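Local coordinates for protein p1 (Rice yellow mottle virus, PDB 6TY0) that acts as a viral suppressor of RNA silencing and probably aids virus spread, this chain being its N-terminal zinc-finger part, at residues E12-K17 and R47-P52; V55-V60 and Y72-V77; E5-P10 and H25-V30; F62-C67 and V90-C95. All coordinates share one frame; numbering follows the deposited sequence.

Contact 1: E12-K17 and R47-P52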
loop_
_atom_site.group_PDB
_atom_site.type_symbol
_atom_site.label_atom_id
_atom_site.label_comp_id
_atom_site.label_asym_id
_atom_site.label_seq_id
_atom_site.Cartn_x
_atom_site.Cartn_y
_atom_site.Cartn_z
ATOM N N GLU A 12 0.910 26.447 -13.354
ATOM C CA GLU A 12 1.413 27.660 -14.061
ATOM C C GLU A 12 1.986 28.725 -13.136
ATOM O O GLU A 12 2.968 29.348 -13.452
ATOM C CB GLU A 12 0.326 28.286 -14.922
ATOM C CG GLU A 12 -0.050 27.423 -16.111
ATOM C CD GLU A 12 -1.136 28.048 -16.976
ATOM O OE1 GLU A 12 -1.465 29.241 -16.770
ATOM O OE2 GLU A 12 -1.662 27.341 -17.870
ATOM N N GLN A 13 1.412 28.875 -11.958
ATOM C CA GLN A 13 1.816 29.909 -11.035
ATOM C C GLN A 13 3.105 29.573 -10.353
ATOM O O GLN A 13 3.644 30.412 -9.631
ATOM C CB GLN A 13 0.781 30.094 -9.915
ATOM C CG GLN A 13 -0.668 30.039 -10.365
ATOM C CD GLN A 13 -1.249 28.619 -10.372
ATOM O OE1 GLN A 13 -1.437 28.008 -9.316
ATOM N NE2 GLN A 13 -1.547 28.098 -11.564
ATOM N N THR A 14 3.584 28.335 -10.468
ATOM C CA THR A 14 4.852 28.005 -9.810
ATOM C C THR A 14 5.872 27.493 -10.781
ATOM O O THR A 14 6.962 27.188 -10.350
ATOM C CB THR A 14 4.704 26.942 -8.692
ATOM O OG1 THR A 14 4.129 25.749 -9.240
ATOM C CG2 THR A 14 3.857 27.480 -7.541
ATOM N N ALA A 15 5.545 27.424 -12.069
ATOM C CA ALA A 15 6.413 26.736 -13.018
ATOM C C ALA A 15 7.736 27.469 -13.269
ATOM O O ALA A 15 8.751 26.830 -13.572
ATOM C CB ALA A 15 5.700 26.506 -14.332
ATOM N N ALA A 16 7.724 28.798 -13.154
ATOM C CA ALA A 16 8.913 29.605 -13.465
ATOM C C ALA A 16 9.960 29.353 -12.406
ATOM O O ALA A 16 11.115 29.094 -12.719
ATOM C CB ALA A 16 8.553 31.093 -13.517
ATOM N N LYS A 17 9.540 29.376 -11.149
ATOM C CA LYS A 17 10.439 29.083 -10.058
ATOM C C LYS A 17 11.009 27.662 -10.178
ATOM O O LYS A 17 12.188 27.433 -9.890
ATOM C CB LYS A 17 9.738 29.263 -8.725
ATOM C CG LYS A 17 10.706 29.374 -7.572
ATOM C CD LYS A 17 9.984 29.686 -6.271
ATOM C CE LYS A 17 9.577 31.158 -6.145
ATOM N NZ LYS A 17 10.547 31.924 -5.307
ATOM N N ARG A 47 -1.064 18.275 -11.393
ATOM C CA ARG A 47 -0.412 19.562 -11.321
ATOM C C ARG A 47 -0.498 19.991 -9.901
ATOM O O ARG A 47 -1.579 19.971 -9.306
ATOM C CB ARG A 47 -1.135 20.604 -12.184
ATOM C CG ARG A 47 -0.986 20.388 -13.661
ATOM C CD ARG A 47 0.266 21.062 -14.174
ATOM N NE ARG A 47 0.532 20.628 -15.535
ATOM C CZ ARG A 47 1.666 20.838 -16.198
ATOM N NH1 ARG A 47 2.677 21.504 -15.644
ATOM N NH2 ARG A 47 1.785 20.378 -17.433
ATOM N N ALA A 48 0.634 20.385 -9.339
ATOM C CA ALA A 48 0.676 20.903 -7.996
ATOM C C ALA A 48 1.655 22.059 -7.912
ATOM O O ALA A 48 2.399 22.333 -8.865
ATOM C CB ALA A 48 1.101 19.805 -7.037
ATOM N N ASP A 49 1.704 22.679 -6.739
ATOM C CA ASP A 49 2.508 23.885 -6.536
ATOM C C ASP A 49 3.936 23.571 -6.133
ATOM O O ASP A 49 4.170 23.113 -5.015
ATOM C CB ASP A 49 1.918 24.750 -5.428
ATOM C CG ASP A 49 0.630 25.459 -5.856
ATOM O OD1 ASP A 49 0.474 25.844 -7.049
ATOM O OD2 ASP A 49 -0.225 25.595 -4.962
ATOM N N PHE A 50 4.876 23.876 -7.024
ATOM C CA PHE A 50 6.279 23.724 -6.690
ATOM C C PHE A 50 6.602 24.655 -5.531
ATOM O O PHE A 50 6.173 25.789 -5.492
ATOM C CB PHE A 50 7.181 23.997 -7.880
ATOM C CG PHE A 50 8.642 23.997 -7.515
ATOM C CD1 PHE A 50 9.335 22.796 -7.368
ATOM C CD2 PHE A 50 9.326 25.192 -7.296
ATOM C CE1 PHE A 50 10.659 22.770 -6.994
ATOM C CE2 PHE A 50 10.670 25.167 -6.939
ATOM C CZ PHE A 50 11.334 23.956 -6.790
ATOM N N ASN A 51 7.337 24.163 -4.568
ATOM C CA ASN A 51 7.783 24.987 -3.490
ATOM C C ASN A 51 9.098 24.453 -2.962
ATOM O O ASN A 51 9.161 23.293 -2.567
ATOM C CB ASN A 51 6.768 24.966 -2.375
ATOM C CG ASN A 51 7.152 25.896 -1.250
ATOM O OD1 ASN A 51 8.255 25.840 -0.715
ATOM N ND2 ASN A 51 6.241 26.759 -0.886
ATOM N N PRO A 52 10.150 25.297 -2.923
ATOM C CA PRO A 52 11.499 24.760 -2.675
ATOM C C PRO A 52 11.790 24.316 -1.279
ATOM O O PRO A 52 12.792 23.672 -1.076
ATOM C CB PRO A 52 12.435 25.918 -3.050
ATOM C CG PRO A 52 11.570 27.130 -3.070
ATOM C CD PRO A 52 10.199 26.659 -3.478
#
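Helix 15-21 packs against the end of strand 45-51, a member of the mixed sheet of this N-terminal zinc-finger part, and T14, at the N-cap position of that helix, makes the tight centre of the contact. T14 makes no capping bond; its OG1, in the crowded place between backbone N and carbonyl carbon (chi1 58°), faces the strand. There it accepts the amide of F50, with F50 N 3.0 Å from T14 OG1 and an N-H...O angle of 152°. The same oxygen is also hydrogen-bonded to T11 OG1, so a small β-branched residue serves two partners while its methyl CG2 packs 3.5 Å from F50 O. F50 sends its ring out anti to its own N (chi1 173°), against helix 15-21; A18 and V21 of the helix, with Y23 and Y79, touch the buried phenyl group. The outer side is looser. Q13 bends at chi2 and only approaches D49, their amide and carboxylate planes nearly perpendicular; D49 OD1 is instead hydrogen-bonded to T11 OG1 and D49 OD2 to N82. At the exposed far end the long aliphatic part of K17 crosses the P52 ring at about a right angle, K17 CD lying 4.1 Å from P52 CD.

Contact 2: V55-V60 and Y72-V77; sequences VGWVSV and YTSEQV
Six main-chain hydrogen bonds join V55-V60 to Y72-V77, two in each of the pairs G56-V77, V58-E75 and V60-T73. The straightest are at the V60 end, where T73 N lies 2.9 Å from V60 O at an N-H...O angle of 175°. At the other end G56 N comes to V77 O from above the carbonyl plane. Between these pairs, W57-Q76 and S59-S74 are non-hydrogen-bonded, and CA-H...O contacts such as S74 CA to V58 O, 3.2 Å, fill in. This is the antiparallel β-hairpin of strands 54-64 and 70-77. Of the side-chain contacts, the chief one is CH-pi: Q76 CG sits over one face of the W57 indole, 3.7 Å from the centroid of its six-membered ring, and the Q76 amide lies 21° from the ring plane, its extended methylenes matching the flat indole. Apolar packing belongs to the other side of the sheet, where V58 CG1 meets V77 CG2 at 4.0 Å and compact valines fit against strands 26-32 and 2-10. Among the polar groups, E75 folds back at chi2 so that OE1 accepts Q76 N through its anti lone pair, 3.0 Å away, while E75 OE2 binds M1 N of the second subunit.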
loop_
_atom_site.group_PDB
_atom_site.type_symbol
_atom_site.label_atom_id
_atom_site.label_comp_id
_atom_site.label_asym_id
_atom_site.label_seq_id
_atom_site.Cartn_x
_atom_site.Cartn_y
_atom_site.Cartn_z
ATOM N N VAL A 55 7.538 19.709 1.751
ATOM C CA VAL A 55 7.311 18.346 1.398
ATOM C C VAL A 55 5.801 18.211 1.461
ATOM O O VAL A 55 5.206 18.629 2.445
ATOM C CB VAL A 55 7.945 17.421 2.433
ATOM C CG1 VAL A 55 7.583 15.962 2.162
ATOM C CG2 VAL A 55 9.457 17.599 2.420
ATOM N N GLY A 56 5.183 17.696 0.403
ATOM C CA GLY A 56 3.717 17.481 0.388
ATOM C C GLY A 56 3.359 16.010 0.422
ATOM O O GLY A 56 4.194 15.139 0.113
ATOM N N TRP A 57 2.119 15.729 0.809
ATOM C CA TRP A 57 1.549 14.396 0.691
ATOM C C TRP A 57 0.690 14.299 -0.556
ATOM O O TRP A 57 -0.033 15.232 -0.931
ATOM C CB TRP A 57 0.652 14.084 1.872
ATOM C CG TRP A 57 1.329 13.827 3.165
ATOM C CD1 TRP A 57 1.410 14.692 4.235
ATOM C CD2 TRP A 57 1.963 12.603 3.585
ATOM N NE1 TRP A 57 2.070 14.073 5.295
ATOM C CE2 TRP A 57 2.410 12.795 4.922
ATOM C CE3 TRP A 57 2.207 11.370 2.962
ATOM C CZ2 TRP A 57 3.079 11.799 5.641
ATOM C CZ3 TRP A 57 2.875 10.368 3.687
ATOM C CH2 TRP A 57 3.304 10.597 5.013
ATOM N N VAL A 58 0.851 13.193 -1.252
ATOM C CA VAL A 58 -0.088 12.799 -2.275
ATOM C C VAL A 58 -0.906 11.670 -1.627
ATOM O O VAL A 58 -0.350 10.789 -0.974
ATOM C CB VAL A 58 0.576 12.359 -3.595
ATOM C CG1 VAL A 58 1.462 11.139 -3.442
ATOM C CG2 VAL A 58 -0.492 12.109 -4.646
ATOM N N SER A 59 -2.213 11.766 -1.708
ATOM C CA SER A 59 -3.063 10.692 -1.168
ATOM C C SER A 59 -3.828 10.037 -2.288
ATOM O O SER A 59 -4.268 10.697 -3.256
ATOM C CB SER A 59 -4.029 11.253 -0.129
ATOM O OG SER A 59 -5.041 12.004 -0.772
ATOM N N VAL A 60 -3.974 8.731 -2.191
ATOM C CA VAL A 60 -4.677 8.012 -3.221
ATOM C C VAL A 60 -5.671 7.121 -2.516
ATOM O O VAL A 60 -5.287 6.280 -1.710
ATOM C CB VAL A 60 -3.722 7.209 -4.112
ATOM C CG1 VAL A 60 -4.454 6.558 -5.281
ATOM C CG2 VAL A 60 -2.591 8.093 -4.643
ATOM N N TYR A 72 -6.865 3.248 1.176
ATOM C CA TYR A 72 -6.266 4.571 1.250
ATOM C C TYR A 72 -4.762 4.367 1.444
ATOM O O TYR A 72 -4.303 3.576 2.322
ATOM C CB TYR A 72 -6.882 5.384 2.424
ATOM C CG TYR A 72 -6.220 6.722 2.660
ATOM C CD1 TYR A 72 -5.065 6.814 3.439
ATOM C CD2 TYR A 72 -6.694 7.881 2.044
ATOM C CE1 TYR A 72 -4.431 8.023 3.625
ATOM C CE2 TYR A 72 -6.063 9.114 2.232
ATOM C CZ TYR A 72 -4.943 9.179 3.025
ATOM O OH TYR A 72 -4.265 10.382 3.211
ATOM N N THR A 73 -3.983 5.015 0.588
ATOM C CA THR A 73 -2.538 5.153 0.803
ATOM C C THR A 73 -2.105 6.565 0.528
ATOM O O THR A 73 -2.800 7.376 -0.127
ATOM C CB THR A 73 -1.621 4.441 -0.199
ATOM O OG1 THR A 73 -2.312 4.052 -1.396
ATOM C CG2 THR A 73 -0.910 3.413 0.444
ATOM N N SER A 74 -0.886 6.823 0.939
ATOM C CA SER A 74 -0.298 8.098 0.693
ATOM C C SER A 74 1.256 7.962 0.673
ATOM O O SER A 74 1.848 6.928 1.078
ATOM C CB SER A 74 -0.778 9.022 1.766
ATOM O OG SER A 74 -0.244 8.531 2.978
ATOM N N GLU A 75 1.874 8.973 0.069
ATOM C CA GLU A 75 3.312 9.070 -0.061
ATOM C C GLU A 75 3.760 10.556 0.007
ATOM O O GLU A 75 3.066 11.480 -0.469
ATOM C CB GLU A 75 3.753 8.385 -1.370
ATOM C CG GLU A 75 5.264 8.414 -1.690
ATOM C CD GLU A 75 6.127 7.680 -0.661
ATOM O OE1 GLU A 75 6.199 8.082 0.513
ATOM O OE2 GLU A 75 6.713 6.666 -1.039
ATOM N N GLN A 76 4.916 10.776 0.603
ATOM C CA GLN A 76 5.559 12.131 0.637
ATOM C C GLN A 76 6.260 12.457 -0.653
ATOM O O GLN A 76 6.836 11.581 -1.246
ATOM C CB GLN A 76 6.590 12.222 1.743
ATOM C CG GLN A 76 6.105 11.619 3.034
ATOM C CD GLN A 76 6.983 12.010 4.189
ATOM O OE1 GLN A 76 7.658 11.162 4.789
ATOM N NE2 GLN A 76 6.975 13.303 4.516
ATOM N N VAL A 77 6.174 13.713 -1.077
ATOM C CA VAL A 77 6.724 14.203 -2.344
ATOM C C VAL A 77 7.419 15.526 -2.060
ATOM O O VAL A 77 6.779 16.523 -1.715
ATOM C CB VAL A 77 5.679 14.517 -3.401
ATOM C CG1 VAL A 77 6.382 14.903 -4.705
ATOM C CG2 VAL A 77 4.771 13.340 -3.664
#

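Contact 3: E5-P10 and H25-V30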
loop_
_atom_site.group_PDB
_atom_site.type_symbol
_atom_site.label_atom_id
_atom_site.label_comp_id
_atom_site.label_asym_id
_atom_site.label_seq_id
_atom_site.Cartn_x
_atom_site.Cartn_y
_atom_site.Cartn_z
ATOM N N GLU A 5 1.949 4.522 -10.561
ATOM C CA GLU A 5 2.803 5.667 -10.703
ATOM C C GLU A 5 2.004 6.965 -10.789
ATOM O O GLU A 5 0.975 7.027 -11.468
ATOM C CB GLU A 5 3.639 5.545 -11.989
ATOM C CG GLU A 5 4.498 4.291 -12.056
ATOM C CD GLU A 5 5.731 4.428 -12.957
ATOM O OE1 GLU A 5 5.815 5.388 -13.761
ATOM O OE2 GLU A 5 6.625 3.554 -12.853
ATOM N N VAL A 6 2.507 7.989 -10.122
ATOM C CA VAL A 6 1.898 9.307 -10.116
ATOM C C VAL A 6 2.929 10.342 -10.557
ATOM O O VAL A 6 3.993 10.450 -9.959
ATOM C CB VAL A 6 1.443 9.700 -8.716
ATOM C CG1 VAL A 6 0.780 11.066 -8.741
ATOM C CG2 VAL A 6 0.496 8.639 -8.160
ATOM N N LEU A 7 2.630 11.043 -11.648
ATOM C CA LEU A 7 3.518 12.083 -12.199
ATOM C C LEU A 7 3.008 13.411 -11.710
ATOM O O LEU A 7 1.809 13.703 -11.826
ATOM C CB LEU A 7 3.493 12.063 -13.714
ATOM C CG LEU A 7 4.319 13.137 -14.434
ATOM C CD1 LEU A 7 5.813 12.963 -14.215
ATOM C CD2 LEU A 7 3.998 13.039 -15.919
ATOM N N ILE A 8 3.874 14.184 -11.093
ATOM C CA ILE A 8 3.480 15.508 -10.609
ATOM C C ILE A 8 4.308 16.595 -11.305
ATOM O O ILE A 8 5.538 16.541 -11.280
ATOM C CB ILE A 8 3.656 15.576 -9.105
ATOM C CG1 ILE A 8 2.687 14.580 -8.445
ATOM C CG2 ILE A 8 3.393 16.977 -8.587
ATOM C CD1 ILE A 8 3.142 14.212 -7.081
ATOM N N ARG A 9 3.639 17.544 -11.929
ATOM C CA ARG A 9 4.320 18.705 -12.563
ATOM C C ARG A 9 3.772 20.034 -11.992
ATOM O O ARG A 9 2.664 20.048 -11.462
ATOM C CB ARG A 9 4.110 18.666 -14.065
ATOM C CG ARG A 9 4.634 17.423 -14.766
ATOM C CD ARG A 9 4.849 17.711 -16.239
ATOM N NE ARG A 9 4.157 16.786 -17.132
ATOM C CZ ARG A 9 2.840 16.790 -17.377
ATOM N NH1 ARG A 9 2.034 17.644 -16.756
ATOM N NH2 ARG A 9 2.317 15.911 -18.233
ATOM N N PRO A 10 4.528 21.140 -12.123
ATOM C CA PRO A 10 4.194 22.388 -11.437
ATOM C C PRO A 10 2.946 23.036 -12.034
ATOM O O PRO A 10 2.658 22.870 -13.225
ATOM C CB PRO A 10 5.416 23.291 -11.695
ATOM C CG PRO A 10 6.446 22.414 -12.350
ATOM C CD PRO A 10 5.691 21.315 -13.022
ATOM N N HIS A 25 9.607 18.132 -12.358
ATOM C CA HIS A 25 8.578 17.128 -12.094
ATOM C C HIS A 25 9.002 16.184 -11.016
ATOM O O HIS A 25 10.213 16.021 -10.749
ATOM C CB HIS A 25 8.229 16.324 -13.367
ATOM C CG HIS A 25 9.280 15.338 -13.768
ATOM N ND1 HIS A 25 10.355 15.678 -14.557
ATOM C CD2 HIS A 25 9.416 14.016 -13.502
ATOM C CE1 HIS A 25 11.108 14.612 -14.763
ATOM N NE2 HIS A 25 10.560 13.590 -14.136
ATOM N N ALA A 26 8.009 15.540 -10.394
ATOM C CA ALA A 26 8.256 14.426 -9.468
ATOM C C ALA A 26 7.509 13.200 -9.962
ATOM O O ALA A 26 6.380 13.291 -10.411
ATOM C CB ALA A 26 7.794 14.782 -8.070
ATOM N N LEU A 27 8.158 12.057 -9.931
ATOM C CA LEU A 27 7.511 10.800 -10.304
ATOM C C LEU A 27 7.470 10.004 -9.021
ATOM O O LEU A 27 8.515 9.734 -8.451
ATOM C CB LEU A 27 8.272 10.048 -11.387
ATOM C CG LEU A 27 7.589 8.782 -11.925
ATOM C CD1 LEU A 27 6.248 9.085 -12.577
ATOM C CD2 LEU A 27 8.466 8.079 -12.947
ATOM N N THR A 28 6.279 9.668 -8.520
ATOM C CA THR A 28 6.215 8.928 -7.274
ATOM C C THR A 28 5.377 7.690 -7.503
ATOM O O THR A 28 4.809 7.498 -8.581
ATOM C CB THR A 28 5.688 9.791 -6.116
ATOM O OG1 THR A 28 5.812 9.061 -4.894
ATOM C CG2 THR A 28 4.245 10.181 -6.298
ATOM N N TRP A 29 5.289 6.823 -6.518
ATOM C CA TRP A 29 4.369 5.711 -6.707
ATOM C C TRP A 29 3.789 5.178 -5.413
ATOM O O TRP A 29 4.333 5.378 -4.314
ATOM C CB TRP A 29 5.015 4.587 -7.536
ATOM C CG TRP A 29 6.164 4.016 -6.864
ATOM C CD1 TRP A 29 6.151 2.978 -6.002
ATOM C CD2 TRP A 29 7.514 4.465 -6.948
ATOM N NE1 TRP A 29 7.416 2.736 -5.521
ATOM C CE2 TRP A 29 8.280 3.636 -6.092
ATOM C CE3 TRP A 29 8.160 5.497 -7.650
ATOM C CZ2 TRP A 29 9.674 3.792 -5.927
ATOM C CZ3 TRP A 29 9.555 5.661 -7.474
ATOM C CH2 TRP A 29 10.283 4.815 -6.614
ATOM N N VAL A 30 2.649 4.521 -5.577
ATOM C CA VAL A 30 2.027 3.778 -4.474
ATOM C C VAL A 30 1.718 2.407 -5.004
ATOM O O VAL A 30 1.898 2.136 -6.210
ATOM C CB VAL A 30 0.738 4.468 -3.922
ATOM C CG1 VAL A 30 1.047 5.849 -3.418
ATOM C CG2 VAL A 30 -0.362 4.566 -4.952
#
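At the end of the contact L7 CD1 approaches CD2 of the H25 imidazole obliquely, 3.8 Å away, and R9 CG lies by H25 CB, while the W29 indole leads away from strand 2-10 and leaves only its CB beside E5 CA. W29 finds its ring partners elsewhere, in a cation-pi contact with R3 and a roughly perpendicular meeting with W31. W29 lies on strand 26-32 and H25 just before it; that strand pairs antiparallel with 2-10 at one margin of the mixed sheet, and the connection between the two carries helix 15-21. Two hydrogen-bonded pairs, V6-T28 and I8-A26, hold the strands. V6 N and T28 O are 2.8 Å apart with an N-H...O angle of 176°, although the donor stands above the carbonyl plane, whereas I8 N meets A26 O at 2.7 Å nearly along the C=O axis. The side chains of these pairs share one face: V6 CB rests on T28 CG2 at 3.7 Å, the methyl held in the crowded position between N and carbonyl carbon, and I8 CB faces the small A26 CB. V77 packs on both I8 and A26, so β-branched and small residues suit this buried face. The opposite face carries E5, L7, L27 and W29 and is more exposed. There L27, with CG anti to its backbone N (chi1 -175°), forms a small apolar patch with L7 on the adjacent strand. L27 CD1 lies 4.2 Å from L7 CB, and both its methyls, CD1 and CD2, are 3.9 Å from E5 OE1.

Contact 4: F62-C67 and V90-C95. With ZN (zinc ion), chain C.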
loop_
_atom_site.group_PDB
_atom_site.type_symbol
_atom_site.label_atom_id
_atom_site.label_comp_id
_atom_site.label_asym_id
_atom_site.label_seq_id
_atom_site.Cartn_x
_atom_site.Cartn_y
_atom_site.Cartn_z
ATOM N N PHE A 62 -9.074 4.553 -2.947
ATOM C CA PHE A 62 -9.858 3.656 -3.805
ATOM C C PHE A 62 -11.149 3.316 -3.077
ATOM O O PHE A 62 -11.144 3.031 -1.883
ATOM C CB PHE A 62 -9.109 2.356 -4.081
ATOM C CG PHE A 62 -7.770 2.535 -4.712
ATOM C CD1 PHE A 62 -6.693 3.001 -3.978
ATOM C CD2 PHE A 62 -7.574 2.206 -6.025
ATOM C CE1 PHE A 62 -5.443 3.136 -4.546
ATOM C CE2 PHE A 62 -6.330 2.330 -6.621
ATOM C CZ PHE A 62 -5.251 2.787 -5.881
ATOM N N ALA A 63 -12.261 3.367 -3.783
ATOM C CA ALA A 63 -13.530 2.896 -3.190
ATOM C C ALA A 63 -14.399 2.270 -4.275
ATOM O O ALA A 63 -14.517 2.864 -5.348
ATOM C CB ALA A 63 -14.256 4.069 -2.583
ATOM N N CYS A 64 -15.021 1.116 -3.994
ATOM C CA CYS A 64 -15.963 0.488 -4.966
ATOM C C CYS A 64 -17.315 1.182 -4.924
ATOM O O CYS A 64 -17.870 1.408 -3.854
ATOM C CB CYS A 64 -16.184 -0.999 -4.665
ATOM S SG CYS A 64 -17.173 -1.930 -5.911
ATOM N N THR A 65 -17.877 1.486 -6.077
ATOM C CA THR A 65 -19.237 2.035 -6.149
ATOM C C THR A 65 -20.368 1.013 -5.883
ATOM O O THR A 65 -21.516 1.415 -5.701
ATOM C CB THR A 65 -19.441 2.660 -7.512
ATOM O OG1 THR A 65 -19.177 1.670 -8.511
ATOM C CG2 THR A 65 -18.456 3.821 -7.710
ATOM N N GLN A 66 -20.042 -0.279 -5.789
ATOM C CA GLN A 66 -21.039 -1.351 -5.623
ATOM C C GLN A 66 -20.984 -2.004 -4.268
ATOM O O GLN A 66 -21.992 -2.441 -3.750
ATOM C CB GLN A 66 -20.830 -2.487 -6.631
ATOM C CG GLN A 66 -20.843 -2.078 -8.082
ATOM C CD GLN A 66 -22.121 -1.395 -8.393
ATOM O OE1 GLN A 66 -23.170 -2.035 -8.443
ATOM N NE2 GLN A 66 -22.072 -0.080 -8.537
ATOM N N CYS A 67 -19.800 -2.189 -3.720
ATOM C CA CYS A 67 -19.721 -2.762 -2.396
ATOM C C CYS A 67 -19.020 -1.694 -1.614
ATOM O O CYS A 67 -18.891 -0.556 -2.086
ATOM C CB CYS A 67 -19.005 -4.099 -2.397
ATOM S SG CYS A 67 -17.217 -4.112 -2.806
ATOM N N VAL A 90 -14.582 3.364 -8.369
ATOM C CA VAL A 90 -14.656 2.448 -9.478
ATOM C C VAL A 90 -15.423 1.213 -9.061
ATOM O O VAL A 90 -15.815 1.097 -7.931
ATOM C CB VAL A 90 -13.230 2.042 -9.913
ATOM C CG1 VAL A 90 -12.442 3.269 -10.343
ATOM C CG2 VAL A 90 -12.508 1.287 -8.799
ATOM N N VAL A 91 -15.655 0.316 -10.002
ATOM C CA VAL A 91 -16.233 -0.995 -9.712
ATOM C C VAL A 91 -15.053 -1.918 -9.490
ATOM O O VAL A 91 -14.191 -2.056 -10.372
ATOM C CB VAL A 91 -17.156 -1.505 -10.847
ATOM C CG1 VAL A 91 -17.696 -2.878 -10.530
ATOM C CG2 VAL A 91 -18.289 -0.511 -11.106
ATOM N N CYS A 92 -15.005 -2.533 -8.319
ATOM C CA CYS A 92 -13.822 -3.324 -7.914
ATOM C C CYS A 92 -13.810 -4.669 -8.677
ATOM O O CYS A 92 -14.783 -5.002 -9.382
ATOM C CB CYS A 92 -13.807 -3.552 -6.406
ATOM S SG CYS A 92 -14.882 -4.931 -5.861
ATOM N N ALA A 93 -12.697 -5.404 -8.585
ATOM C CA ALA A 93 -12.556 -6.677 -9.308
ATOM C C ALA A 93 -13.600 -7.736 -8.926
ATOM O O ALA A 93 -13.931 -8.577 -9.708
ATOM C CB ALA A 93 -11.136 -7.243 -9.153
ATOM N N ASP A 94 -14.114 -7.720 -7.719
ATOM C CA ASP A 94 -15.117 -8.713 -7.375
ATOM C C ASP A 94 -16.468 -8.345 -7.946
ATOM O O ASP A 94 -17.243 -9.211 -8.328
ATOM C CB ASP A 94 -15.187 -8.893 -5.878
ATOM C CG ASP A 94 -13.850 -9.254 -5.307
ATOM O OD1 ASP A 94 -13.284 -10.270 -5.750
ATOM O OD2 ASP A 94 -13.328 -8.499 -4.464
ATOM N N CYS A 95 -16.721 -7.055 -8.034
ATOM C CA CYS A 95 -18.019 -6.572 -8.441
ATOM C C CYS A 95 -18.182 -6.523 -9.961
ATOM O O CYS A 95 -19.290 -6.590 -10.429
ATOM C CB CYS A 95 -18.293 -5.212 -7.784
ATOM S SG CYS A 95 -18.651 -5.393 -6.017
HETATM ZN ZN ZN C . -16.955 -4.017 -5.071
#
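A Cys4 zinc site joins the end of strand 54-64 to the loop after strand 86-90. C64 and C67 come from one segment, C92 and C95 from the other, each pair spaced as CxxC, and all four thiolates bind the ion: ZN lies 2.3 Å from C64 SG and 2.4 Å from C95 SG. Cysteine suits these places because its soft sulphur can both ligate zinc and accept backbone N-H groups. The torsions differ so that the sulphurs converge from separate directions: C64 SG is anti to its N (chi1 -173°), C67 SG and C92 SG take the crowded position between N and carbonyl carbon, and C95 SG is anti to its carbonyl carbon (chi1 -73°). C64 SG is the most heavily gripped. It accepts the amides of Q66 and C67 from its own turn and, across the contact, that of C92, with C92 N 3.3 Å from C64 SG; these N-H groups would probably temper the thiolate's charge. This zinc finger is held to the sheet by a short parallel pairing of C64 with V90. V90 N donates to A63 O at 3.1 Å, nearly along the C=O axis, and T65 N reaches V90 O at 2.8 Å from above the carbonyl plane. On the outer side, Q66 CB lies 3.7 Å from C95 SG, while T65 OG1, 3.5 Å from V91 CG2, also makes a weak, long hydrogen bond to V90 O.

How the contacts relate
From the N terminus, strand 2-10 leads through helix 15-21 into strand 26-32, and contact 3 closes that loop by pairing the two strands. Contact 1 crosses it: it opens at the start of the helix, inside contact 3, and closes only on strand 45-51, which neighbours strand 2-10 in the mixed sheet. A probable hydrogen bond from R47 NH1 to P10 O ties the two together. After a corner at P52 the chain enters strand 54-64, shared by contacts 2 and 4, which also cross. The hairpin of contact 2 lies against contact 3, so the two sheets face each other, whereas contact 4 lies at the other end, its centre about 35 Å from that of contact 1.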